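Local atomic coordinates of glyoxalase 3 (Candida albicans, PDB entry 4LRU), a protein that converts methylglyoxal to D-lactate in a single glutathione-independent step, detoxifying the methylglyoxal that Candida albicans makes in its own metabolism. Residues T17-G22 against D58-V63; D99-F104 against A234-N239; G132-A137 against E230-A235; L148-P151 against P156-K159. One frame throughout, in Å; residues are numbered along the deposited sequence. Where two conformers were deposited one is given.

Contacts 2 and 3 are two halves of one packing layer: both use helix 225-236, bringing it against the neighbouring strands 102-105 and 134-138 of the main sheet; the centres of the two contacts are about 5 Å apart. Ser136 OG of contact 3 lies 2.8 Å from Phe103 O of contact 2, a probable hydrogen bond. Contact 4, a small hairpin, follows strand 134-138 and is nested in the loops closed by both; its centre is about 17 Å from that of contact 3. Contact 1 lies across the molecule, its centre about 30 Å from that of contact 3, and comes closest to catalysis: the Tyr19 side chain is about 7 Å from that of His140, assigned to the active site.

Contact 1: residues T17-G22 against D58-V63; sequences TFYSDG and DDHSVV
Tyr19 lays its phenol ring against the imidazole of His60 in a face-to-face stack, centroids 3.8 Å apart and planes tilted by 23°. His60 CE1 sits 3.3 Å from Tyr19 CG, while ND1 lies over the centre of the phenol; Phe18 CD2 covers the opposite face, so the ring is sandwiched. Beyond the stack, each ring is pinned by a carboxylate. Tyr19 OH donates to Asp58 OD2 at 2.6 Å, on the syn lone pair, and the same oxygen is bonded to Thr25 OG1. His60 NE2 donates to Asp21 OD2 at 2.8 Å with an N-H...O angle of 155°, the acceptor close to the imidazole plane and the carboxylate turned almost perpendicular to the ring. Asp21 reaches it with CG lodged between its backbone N and carbonyl carbon (chi1 66°). The other oxygen of Asp58, OD1, takes the backbone N of His60 at 2.8 Å and closes an Asx turn, so one carboxylate serves both the tyrosine and the backbone of the stacking histidine. Tyr19 and Asp21 stand on a type I turn, Tyr19 to Gly22. Two loops that follow strands 6-10 and 45-50 of the DJ-1-type fold are thus joined beside the probable active site, near His140 and Glu171.

Contact 2: residues D99-F104 against A234-N239; sequences DYDIFF and AAFECN
Phe236, in the last turn of helix 225-236, reaches across to the start of strand 102-105, a helix-on-sheet packing in the alpha/beta sandwich of the DJ-1 superfamily. Its CB leaves the helix toward the strand, and CG, anti to the backbone N (chi1 179°), carries the ring to Ile102. From there the atoms divide their partners. CG, CD2 and CE2 lie near Ile102 CD1, CD2 at 3.9 Å; Phe236 CD1 faces Ile102 CG1 at 3.8 Å; CE1 takes CG1 still closer, at 3.7 Å. CZ, the far end, comes 3.8 Å from Asp101 CB. Ile102 covers one face of the ring: its CD1 stands 3.8 Å from the centroid and only 6° off the normal, a CH-pi contact. On the isoleucine side, CG1 is anti to the carbonyl carbon (chi1 -68°), which turns the ethyl arm toward the phenylalanine. Asp101 offers only its CB and backbone to the ring; its carboxylate is engaged by Lys131 in a salt bridge through OD1. Val5 and Val134 also touch the Phe236 side chain. The shortest approach in the contact is not between side chains: the carbonyl oxygen Asp101 O lies 3.4 Å from Phe236 CE1, obliquely to the ring.

Contact 3: residues G132-A137 against E230-A235; sequences GGVVSA and EDVIAA
Val134 and Val232 bury the most surface here, and their methyls pack together while the side chains run at a slant to one another. CG1 of Val134 sits 3.7 Å from CG1 of Val232; with each CG1 anti to its backbone N (chi1 165° in both), the two methyls point across the gap at each other. The other methyl of Val134, CG2, leans toward the following turn of the helix and comes 4.1 Å from Ala235 CB. CG2 of Val232 goes to Ser136, whose CB is 3.3 Å away, tighter than an ordinary van der Waals contact, with OG at 3.3 Å as well. Ser136 is buried, but its hydroxyl is satisfied by the carbonyl oxygen of Phe103 on the adjacent strand. Val134 and Ser136 both face the helix, whereas Val135 and Ala137 point from the other face. Strand 134-137 and helix 230-235 run nearly antiparallel, at 165°, their axes 9.0 Å apart. Around them, Val217 of strand 216-219 touches Val232 and Ala235, Ile102 of strand 102-105 touches Val232, and Phe39 of helix 29-42 touches Val232 and Ile233, so helix 225-236 rests on these strands with helix 29-42 packed beside it.

Contact 4: residues L148-P151 against P156-K159; sequences LNDP and PLIK
Leu157 and Asp150 lie side by side, CB to CB at 4.1 Å, each with CG anti to the backbone N (chi1 -169° and -176°). Asp150 CB also comes 3.8 Å from Leu157 CA, so the aspartate's aliphatic part packs along the leucine's backbone. Its carboxylate looks elsewhere: OD1 accepts from Lys152 N, while OD2 lies 2.8 Å from a water that is also near Leu157 O. Leu148 touches Leu157 loosely, CD2 to CD1 at 4.4 Å. These pieces belong to a short antiparallel beta hairpin, in which Asn149 and Pro156 form a non-hydrogen-bonded pair. One backbone bond spans the two segments: Leu157 N donates a hydrogen bond to Leu148 O at 2.9 Å, nearly straight at 168°. The same oxygen receives a CA-H...O contact from Pro156 CA at 3.3 Å and a bond from a second water, which accepts in turn from Ile158 N. Asn149 and Pro156 diverge in their side chains, yet the amide bends back: Asn149 OD1 lies 3.3 Å from Pro156 N, a nitrogen with no hydrogen to offer, so this is packing and not a hydrogen bond. Pro156 starts a type I turn. Glu195 of helix 188-195 touches Pro156 and Ile158; Thr126 of helix 119-130 touches Leu148.

Contact 1: residues T17-G22 against D58-V63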
loop_
_atom_site.group_PDB
_atom_site.type_symbol
_atom_site.label_atom_id
_atom_site.label_comp_id
_atom_site.label_asym_id
_atom_site.label_seq_id
_atom_site.Cartn_x
_atom_site.Cartn_y
_atom_site.Cartn_z
ATOM N N THR A 17 6.455 -8.642 -16.497
ATOM C CA THR A 17 6.524 -7.655 -17.575
ATOM C C THR A 17 5.168 -6.995 -17.799
ATOM O O THR A 17 4.149 -7.672 -17.936
ATOM C CB THR A 17 7.031 -8.276 -18.895
ATOM O OG1 THR A 17 6.158 -9.337 -19.311
ATOM C CG2 THR A 17 8.437 -8.821 -18.717
ATOM N N PHE A 18 5.170 -5.666 -17.838
ATOM C CA PHE A 18 3.950 -4.875 -17.688
ATOM C C PHE A 18 3.986 -3.622 -18.566
ATOM O O PHE A 18 3.036 -3.331 -19.299
ATOM C CB PHE A 18 3.782 -4.477 -16.217
ATOM C CG PHE A 18 2.615 -3.575 -15.954
ATOM C CD1 PHE A 18 1.319 -4.060 -15.999
ATOM C CD2 PHE A 18 2.814 -2.244 -15.624
ATOM C CE1 PHE A 18 0.243 -3.230 -15.723
ATOM C CE2 PHE A 18 1.752 -1.417 -15.346
ATOM C CZ PHE A 18 0.459 -1.905 -15.403
ATOM N N TYR A 19 5.087 -2.884 -18.493
ATOM C CA TYR A 19 5.204 -1.611 -19.215
ATOM C C TYR A 19 5.481 -1.827 -20.707
ATOM O O TYR A 19 6.027 -2.858 -21.108
ATOM C CB TYR A 19 6.337 -0.782 -18.609
ATOM C CG TYR A 19 6.091 -0.409 -17.165
ATOM C CD1 TYR A 19 5.145 0.555 -16.831
ATOM C CD2 TYR A 19 6.763 -1.053 -16.131
ATOM C CE1 TYR A 19 4.913 0.905 -15.521
ATOM C CE2 TYR A 19 6.526 -0.717 -14.814
ATOM C CZ TYR A 19 5.602 0.257 -14.509
ATOM O OH TYR A 19 5.356 0.606 -13.195
ATOM N N SER A 20 5.149 -0.820 -21.516
ATOM C CA SER A 20 5.448 -0.841 -22.948
ATOM C C SER A 20 6.925 -1.045 -23.266
ATOM O O SER A 20 7.267 -1.579 -24.322
ATOM C CB SER A 20 4.967 0.462 -23.598
ATOM O OG SER A 20 3.562 0.592 -23.454
ATOM N N ASP A 21 7.807 -0.605 -22.375
ATOM C CA ASP A 21 9.253 -0.743 -22.597
ATOM C C ASP A 21 9.754 -2.143 -22.227
ATOM O O ASP A 21 10.954 -2.427 -22.290
ATOM C CB ASP A 21 10.018 0.319 -21.798
ATOM C CG ASP A 21 9.901 0.115 -20.305
ATOM O OD1 ASP A 21 9.263 -0.877 -19.894
ATOM O OD2 ASP A 21 10.445 0.941 -19.539
ATOM N N GLY A 22 8.833 -3.009 -21.808
ATOM C CA GLY A 22 9.160 -4.401 -21.527
ATOM C C GLY A 22 9.592 -4.645 -20.092
ATOM O O GLY A 22 9.887 -5.777 -19.720
ATOM N N ASP A 58 9.289 -3.389 -8.710
ATOM C CA ASP A 58 8.933 -2.687 -9.938
ATOM C C ASP A 58 10.211 -2.088 -10.540
ATOM O O ASP A 58 10.923 -1.357 -9.864
ATOM C CB ASP A 58 7.889 -1.609 -9.655
ATOM C CG ASP A 58 7.441 -0.884 -10.912
ATOM O OD1 ASP A 58 8.301 -0.266 -11.563
ATOM O OD2 ASP A 58 6.216 -0.895 -11.214
ATOM N N ASP A 59 10.542 -2.440 -11.778
ATOM C CA ASP A 59 11.829 -2.046 -12.380
ATOM C C ASP A 59 11.955 -0.515 -12.480
ATOM O O ASP A 59 13.058 0.040 -12.422
ATOM C CB ASP A 59 11.991 -2.642 -13.794
ATOM C CG ASP A 59 12.244 -4.152 -13.800
ATOM O OD1 ASP A 59 12.747 -4.704 -12.798
ATOM O OD2 ASP A 59 11.961 -4.788 -14.844
ATOM N N HIS A 60 10.832 0.168 -12.650
ATOM C CA HIS A 60 10.858 1.624 -12.751
ATOM C C HIS A 60 11.182 2.294 -11.405
ATOM O O HIS A 60 11.633 3.448 -11.378
ATOM C CB HIS A 60 9.548 2.144 -13.343
ATOM C CG HIS A 60 9.428 1.899 -14.817
ATOM N ND1 HIS A 60 8.300 2.227 -15.541
ATOM C CD2 HIS A 60 10.259 1.276 -15.678
ATOM C CE1 HIS A 60 8.473 1.870 -16.800
ATOM N NE2 HIS A 60 9.654 1.293 -16.912
ATOM N N SER A 61 11.041 1.550 -10.313
ATOM C CA SER A 61 11.208 2.112 -8.962
ATOM C C SER A 61 12.635 1.998 -8.415
ATOM O O SER A 61 12.947 2.581 -7.373
ATOM C CB SER A 61 10.231 1.472 -7.992
ATOM O OG SER A 61 10.640 0.170 -7.618
ATOM N N VAL A 62 13.493 1.243 -9.092
ATOM C CA VAL A 62 14.879 1.048 -8.636
ATOM C C VAL A 62 15.899 1.992 -9.295
ATOM O O VAL A 62 17.092 1.967 -8.971
ATOM C CB VAL A 62 15.313 -0.427 -8.787
ATOM C CG1 VAL A 62 14.298 -1.342 -8.116
ATOM C CG2 VAL A 62 15.488 -0.799 -10.254
ATOM N N VAL A 63 15.444 2.809 -10.235
ATOM C CA VAL A 63 16.325 3.720 -10.952
ATOM C C VAL A 63 16.812 4.843 -10.037
ATOM O O VAL A 63 16.155 5.170 -9.042
ATOM C CB VAL A 63 15.640 4.346 -12.178
ATOM C CG1 VAL A 63 15.197 3.272 -13.166
ATOM C CG2 VAL A 63 14.475 5.221 -11.767
#

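Contact 2: residues D99-F104 against A234-N239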
loop_
_atom_site.group_PDB
_atom_site.type_symbol
_atom_site.label_atom_id
_atom_site.label_comp_id
_atom_site.label_asym_id
_atom_site.label_seq_id
_atom_site.Cartn_x
_atom_site.Cartn_y
_atom_site.Cartn_z
ATOM N N ASP A 99 -2.876 -10.342 15.318
ATOM C CA ASP A 99 -1.626 -9.840 15.873
ATOM C C ASP A 99 -1.387 -8.359 15.520
ATOM O O ASP A 99 -0.565 -7.707 16.161
ATOM C CB ASP A 99 -0.440 -10.639 15.357
ATOM C CG ASP A 99 -0.302 -11.991 16.026
ATOM O OD1 ASP A 99 -0.990 -12.258 17.035
ATOM O OD2 ASP A 99 0.510 -12.797 15.526
ATOM N N TYR A 100 -2.060 -7.860 14.486
ATOM C CA TYR A 100 -1.702 -6.572 13.872
ATOM C C TYR A 100 -2.643 -5.450 14.289
ATOM O O TYR A 100 -3.831 -5.677 14.507
ATOM C CB TYR A 100 -1.609 -6.685 12.335
ATOM C CG TYR A 100 -0.634 -7.771 12.018
ATOM C CD1 TYR A 100 0.731 -7.562 12.186
ATOM C CD2 TYR A 100 -1.075 -9.064 11.792
ATOM C CE1 TYR A 100 1.637 -8.593 12.074
ATOM C CE2 TYR A 100 -0.178 -10.102 11.671
ATOM C CZ TYR A 100 1.173 -9.860 11.808
ATOM O OH TYR A 100 2.062 -10.903 11.707
ATOM N N ASP A 101 -2.083 -4.245 14.410
ATOM C CA ASP A 101 -2.846 -3.068 14.815
ATOM C C ASP A 101 -2.960 -1.994 13.736
ATOM O O ASP A 101 -3.796 -1.102 13.846
ATOM C CB ASP A 101 -2.213 -2.448 16.059
ATOM C CG ASP A 101 -2.485 -3.240 17.312
ATOM O OD1 ASP A 101 -3.310 -4.185 17.281
ATOM O OD2 ASP A 101 -1.887 -2.910 18.363
ATOM N N ILE A 102 -2.082 -2.045 12.744
ATOM C CA ILE A 102 -2.115 -1.171 11.572
ATOM C C ILE A 102 -1.921 -2.058 10.342
ATOM O O ILE A 102 -1.126 -3.016 10.375
ATOM C CB ILE A 102 -0.955 -0.146 11.648
ATOM C CG1 ILE A 102 -1.203 0.822 12.803
ATOM C CG2 ILE A 102 -0.766 0.595 10.333
ATOM C CD1 ILE A 102 -0.017 1.677 13.169
ATOM N N PHE A 103 -2.662 -1.756 9.278
ATOM C CA PHE A 103 -2.438 -2.362 7.984
ATOM C C PHE A 103 -2.011 -1.249 7.051
ATOM O O PHE A 103 -2.690 -0.231 6.946
ATOM C CB PHE A 103 -3.716 -3.020 7.462
ATOM C CG PHE A 103 -3.550 -3.697 6.124
ATOM C CD1 PHE A 103 -3.598 -2.967 4.951
ATOM C CD2 PHE A 103 -3.347 -5.075 6.049
ATOM C CE1 PHE A 103 -3.481 -3.592 3.726
ATOM C CE2 PHE A 103 -3.207 -5.703 4.823
ATOM C CZ PHE A 103 -3.269 -4.967 3.664
ATOM N N PHE A 104 -0.876 -1.429 6.387
ATOM C CA PHE A 104 -0.408 -0.451 5.391
ATOM C C PHE A 104 -0.117 -1.134 4.056
ATOM O O PHE A 104 0.775 -1.976 3.964
ATOM C CB PHE A 104 0.842 0.264 5.900
ATOM C CG PHE A 104 1.265 1.419 5.048
ATOM C CD1 PHE A 104 1.842 1.211 3.804
ATOM C CD2 PHE A 104 1.067 2.743 5.481
ATOM C CE1 PHE A 104 2.220 2.279 3.009
ATOM C CE2 PHE A 104 1.445 3.798 4.677
ATOM C CZ PHE A 104 2.030 3.571 3.450
ATOM N N ALA A 234 -0.833 9.655 13.124
ATOM C CA ALA A 234 -1.733 10.700 13.620
ATOM C C ALA A 234 -3.135 10.158 13.898
ATOM O O ALA A 234 -3.789 10.569 14.869
ATOM C CB ALA A 234 -1.809 11.840 12.612
ATOM N N ALA A 235 -3.621 9.292 13.013
ATOM C CA ALA A 235 -4.997 8.791 13.115
ATOM C C ALA A 235 -5.108 7.709 14.189
ATOM O O ALA A 235 -6.164 7.534 14.802
ATOM C CB ALA A 235 -5.486 8.266 11.770
ATOM N N PHE A 236 -3.991 7.034 14.433
ATOM C CA PHE A 236 -3.921 5.818 15.265
ATOM C C PHE A 236 -3.727 6.180 16.728
ATOM O O PHE A 236 -4.321 5.561 17.607
ATOM C CB PHE A 236 -2.733 4.984 14.765
ATOM C CG PHE A 236 -2.482 3.703 15.514
ATOM C CD1 PHE A 236 -3.310 2.612 15.350
ATOM C CD2 PHE A 236 -1.345 3.561 16.288
ATOM C CE1 PHE A 236 -3.046 1.417 15.983
ATOM C CE2 PHE A 236 -1.064 2.363 16.935
ATOM C CZ PHE A 236 -1.923 1.283 16.778
ATOM N N GLU A 237 -2.865 7.165 16.983
ATOM C CA GLU A 237 -2.582 7.656 18.334
ATOM C C GLU A 237 -3.536 8.798 18.724
ATOM O O GLU A 237 -4.266 9.315 17.884
ATOM C CB GLU A 237 -1.131 8.148 18.414
ATOM C CG GLU A 237 -0.088 7.190 17.867
ATOM C CD GLU A 237 0.678 6.413 18.922
ATOM O OE1 GLU A 237 0.670 6.812 20.111
ATOM O OE2 GLU A 237 1.294 5.377 18.556
ATOM N N CYS A 238 -3.533 9.211 19.984
ATOM C CA CYS A 238 -4.343 10.384 20.331
ATOM C C CYS A 238 -3.593 11.709 20.533
ATOM O O CYS A 238 -4.141 12.642 21.124
ATOM C CB CYS A 238 -5.275 10.084 21.502
ATOM S SG CYS A 238 -4.464 9.909 23.101
ATOM N N ASN A 239 -2.370 11.824 20.013
ATOM C CA ASN A 239 -1.145 11.359 20.685
ATOM C C ASN A 239 -1.038 11.854 22.131
ATOM O O ASN A 239 -1.295 13.022 22.442
ATOM C CB ASN A 239 0.094 11.848 19.913
ATOM C CG ASN A 239 0.824 10.726 19.187
ATOM O OD1 ASN A 239 0.847 10.678 17.953
ATOM N ND2 ASN A 239 1.443 9.829 19.952
ATOM O OXT ASN A 239 -0.655 11.100 23.028
#

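Contact 3: residues G132-A137 against E230-A235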
loop_
_atom_site.group_PDB
_atom_site.type_symbol
_atom_site.label_atom_id
_atom_site.label_comp_id
_atom_site.label_asym_id
_atom_site.label_seq_id
_atom_site.Cartn_x
_atom_site.Cartn_y
_atom_site.Cartn_z
ATOM N N GLY A 132 -10.456 -1.391 15.978
ATOM C CA GLY A 132 -10.123 0.014 16.215
ATOM C C GLY A 132 -8.727 0.427 15.775
ATOM O O GLY A 132 -8.226 1.483 16.200
ATOM N N GLY A 133 -8.077 -0.405 14.964
ATOM C CA GLY A 133 -6.849 -0.050 14.286
ATOM C C GLY A 133 -7.022 0.840 13.062
ATOM O O GLY A 133 -8.134 1.267 12.735
ATOM N N VAL A 134 -5.913 1.117 12.388
ATOM C CA VAL A 134 -5.915 1.986 11.219
ATOM C C VAL A 134 -5.550 1.153 9.993
ATOM O O VAL A 134 -4.577 0.382 10.009
ATOM C CB VAL A 134 -4.957 3.185 11.408
ATOM C CG1 VAL A 134 -4.665 3.873 10.080
ATOM C CG2 VAL A 134 -5.552 4.168 12.399
ATOM N N VAL A 135 -6.337 1.322 8.933
ATOM C CA VAL A 135 -6.089 0.667 7.656
ATOM C C VAL A 135 -5.762 1.739 6.618
ATOM O O VAL A 135 -6.451 2.764 6.521
ATOM C CB VAL A 135 -7.315 -0.145 7.194
ATOM C CG1 VAL A 135 -7.074 -0.744 5.813
ATOM C CG2 VAL A 135 -7.639 -1.235 8.201
ATOM N N SER A 136 -4.706 1.498 5.854
ATOM C CA SER A 136 -4.078 2.530 5.045
ATOM C C SER A 136 -3.445 1.919 3.809
ATOM O O SER A 136 -3.135 0.729 3.767
ATOM C CB SER A 136 -3.043 3.282 5.861
ATOM O OG SER A 136 -1.994 2.419 6.252
ATOM N N ALA A 137 -3.255 2.748 2.794
ATOM C CA ALA A 137 -2.553 2.343 1.595
ATOM C C ALA A 137 -2.115 3.570 0.818
ATOM O O ALA A 137 -2.704 4.649 0.924
ATOM C CB ALA A 137 -3.452 1.467 0.738
ATOM N N GLU A 230 3.012 8.930 8.256
ATOM C CA GLU A 230 2.916 9.893 9.339
ATOM C C GLU A 230 1.455 10.116 9.694
ATOM O O GLU A 230 1.114 10.237 10.871
ATOM C CB GLU A 230 3.577 11.225 8.955
ATOM C CG GLU A 230 5.082 11.136 8.760
ATOM C CD GLU A 230 5.684 12.472 8.331
ATOM O OE1 GLU A 230 4.940 13.287 7.736
ATOM O OE2 GLU A 230 6.894 12.708 8.582
ATOM N N ASP A 231 0.588 10.180 8.690
ATOM C CA ASP A 231 -0.832 10.455 8.947
ATOM C C ASP A 231 -1.560 9.207 9.499
ATOM O O ASP A 231 -2.576 9.327 10.187
ATOM C CB ASP A 231 -1.494 10.966 7.671
ATOM C CG ASP A 231 -1.104 12.418 7.344
ATOM O OD1 ASP A 231 -0.603 13.133 8.242
ATOM O OD2 ASP A 231 -1.321 12.842 6.193
ATOM N N VAL A 232 -1.033 8.017 9.208
ATOM C CA VAL A 232 -1.479 6.825 9.906
ATOM C C VAL A 232 -1.208 6.956 11.405
ATOM O O VAL A 232 -2.091 6.730 12.225
ATOM C CB VAL A 232 -0.792 5.546 9.339
ATOM C CG1 VAL A 232 -0.962 4.366 10.293
ATOM C CG2 VAL A 232 -1.371 5.200 7.971
ATOM N N ILE A 233 0.011 7.336 11.761
ATOM C CA ILE A 233 0.351 7.529 13.181
ATOM C C ILE A 233 -0.596 8.548 13.824
ATOM O O ILE A 233 -1.123 8.325 14.919
ATOM C CB ILE A 233 1.822 7.944 13.363
ATOM C CG1 ILE A 233 2.726 6.773 12.940
ATOM C CG2 ILE A 233 2.093 8.385 14.800
ATOM C CD1 ILE A 233 4.192 7.100 12.804
ATOM N N ALA A 234 -0.833 9.655 13.124
ATOM C CA ALA A 234 -1.733 10.700 13.620
ATOM C C ALA A 234 -3.135 10.158 13.898
ATOM O O ALA A 234 -3.789 10.569 14.869
ATOM C CB ALA A 234 -1.809 11.840 12.612
ATOM N N ALA A 235 -3.621 9.292 13.013
ATOM C CA ALA A 235 -4.997 8.791 13.115
ATOM C C ALA A 235 -5.108 7.709 14.189
ATOM O O ALA A 235 -6.164 7.534 14.802
ATOM C CB ALA A 235 -5.486 8.266 11.770
#

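Contact 4: residues L148-P151 against P156-K159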
loop_
_atom_site.group_PDB
_atom_site.type_symbol
_atom_site.label_atom_id
_atom_site.label_comp_id
_atom_site.label_asym_id
_atom_site.label_seq_id
_atom_site.Cartn_x
_atom_site.Cartn_y
_atom_site.Cartn_z
ATOM N N LEU A 148 -13.925 -5.599 -0.841
ATOM C CA LEU A 148 -13.708 -5.812 0.590
ATOM C C LEU A 148 -14.888 -5.332 1.418
ATOM O O LEU A 148 -15.102 -4.128 1.583
ATOM C CB LEU A 148 -12.438 -5.131 1.067
ATOM C CG LEU A 148 -12.039 -5.440 2.506
ATOM C CD1 LEU A 148 -11.965 -6.947 2.734
ATOM C CD2 LEU A 148 -10.730 -4.764 2.837
ATOM N N ASN A 149 -15.647 -6.274 1.957
ATOM C CA ASN A 149 -16.727 -5.900 2.852
ATOM C C ASN A 149 -16.198 -5.844 4.288
ATOM O O ASN A 149 -15.265 -6.567 4.653
ATOM C CB ASN A 149 -17.900 -6.854 2.686
ATOM C CG ASN A 149 -18.814 -6.443 1.537
ATOM O OD1 ASN A 149 -18.471 -5.574 0.733
ATOM N ND2 ASN A 149 -19.963 -7.078 1.446
ATOM N N ASP A 150 -16.747 -4.932 5.071
ATOM C CA ASP A 150 -16.439 -4.850 6.503
ATOM C C ASP A 150 -17.406 -5.784 7.233
ATOM O O ASP A 150 -18.615 -5.648 7.107
ATOM C CB ASP A 150 -16.641 -3.406 6.970
ATOM C CG ASP A 150 -16.257 -3.189 8.426
ATOM O OD1 ASP A 150 -16.015 -4.177 9.155
ATOM O OD2 ASP A 150 -16.209 -2.003 8.825
ATOM N N PRO A 151 -16.885 -6.780 7.963
ATOM C CA PRO A 151 -17.790 -7.722 8.615
ATOM C C PRO A 151 -18.773 -7.053 9.567
ATOM O O PRO A 151 -19.866 -7.565 9.785
ATOM C CB PRO A 151 -16.837 -8.640 9.386
ATOM C CG PRO A 151 -15.590 -8.629 8.564
ATOM C CD PRO A 151 -15.489 -7.249 7.982
ATOM N N PRO A 156 -19.285 -2.567 1.844
ATOM C CA PRO A 156 -17.881 -2.321 1.565
ATOM C C PRO A 156 -17.234 -1.472 2.651
ATOM O O PRO A 156 -17.829 -0.492 3.126
ATOM C CB PRO A 156 -17.918 -1.584 0.230
ATOM C CG PRO A 156 -19.126 -2.153 -0.444
ATOM C CD PRO A 156 -20.132 -2.373 0.652
ATOM N N LEU A 157 -16.048 -1.877 3.072
ATOM C CA LEU A 157 -15.346 -1.180 4.135
ATOM C C LEU A 157 -15.208 0.332 3.881
ATOM O O LEU A 157 -15.293 1.132 4.812
ATOM C CB LEU A 157 -13.979 -1.818 4.339
ATOM C CG LEU A 157 -13.261 -1.351 5.612
ATOM C CD1 LEU A 157 -12.438 -2.493 6.188
ATOM C CD2 LEU A 157 -12.376 -0.163 5.325
ATOM N N ILE A 158 -15.005 0.723 2.624
ATOM C CA ILE A 158 -14.896 2.138 2.290
ATOM C C ILE A 158 -16.167 2.771 1.760
ATOM O O ILE A 158 -16.135 3.908 1.306
ATOM C CB ILE A 158 -13.726 2.437 1.337
ATOM C CG1 ILE A 158 -13.921 1.765 -0.029
ATOM C CG2 ILE A 158 -12.425 2.034 1.993
ATOM C CD1 ILE A 158 -12.941 2.232 -1.097
ATOM N N LYS A 159 -17.296 2.086 1.863
ATOM C CA LYS A 159 -18.565 2.709 1.474
ATOM C C LYS A 159 -18.758 3.985 2.281
ATOM O O LYS A 159 -18.668 3.963 3.497
ATOM C CB LYS A 159 -19.764 1.781 1.704
ATOM C CG LYS A 159 -21.085 2.390 1.254
ATOM C CD LYS A 159 -22.218 1.379 1.221
ATOM C CE LYS A 159 -23.539 1.958 0.724
ATOM N NZ LYS A 159 -23.469 2.438 -0.686
HETATM O O HOH W 1 -14.080 -1.639 0.565
HETATM O O HOH W 2 -16.890 0.235 7.286
#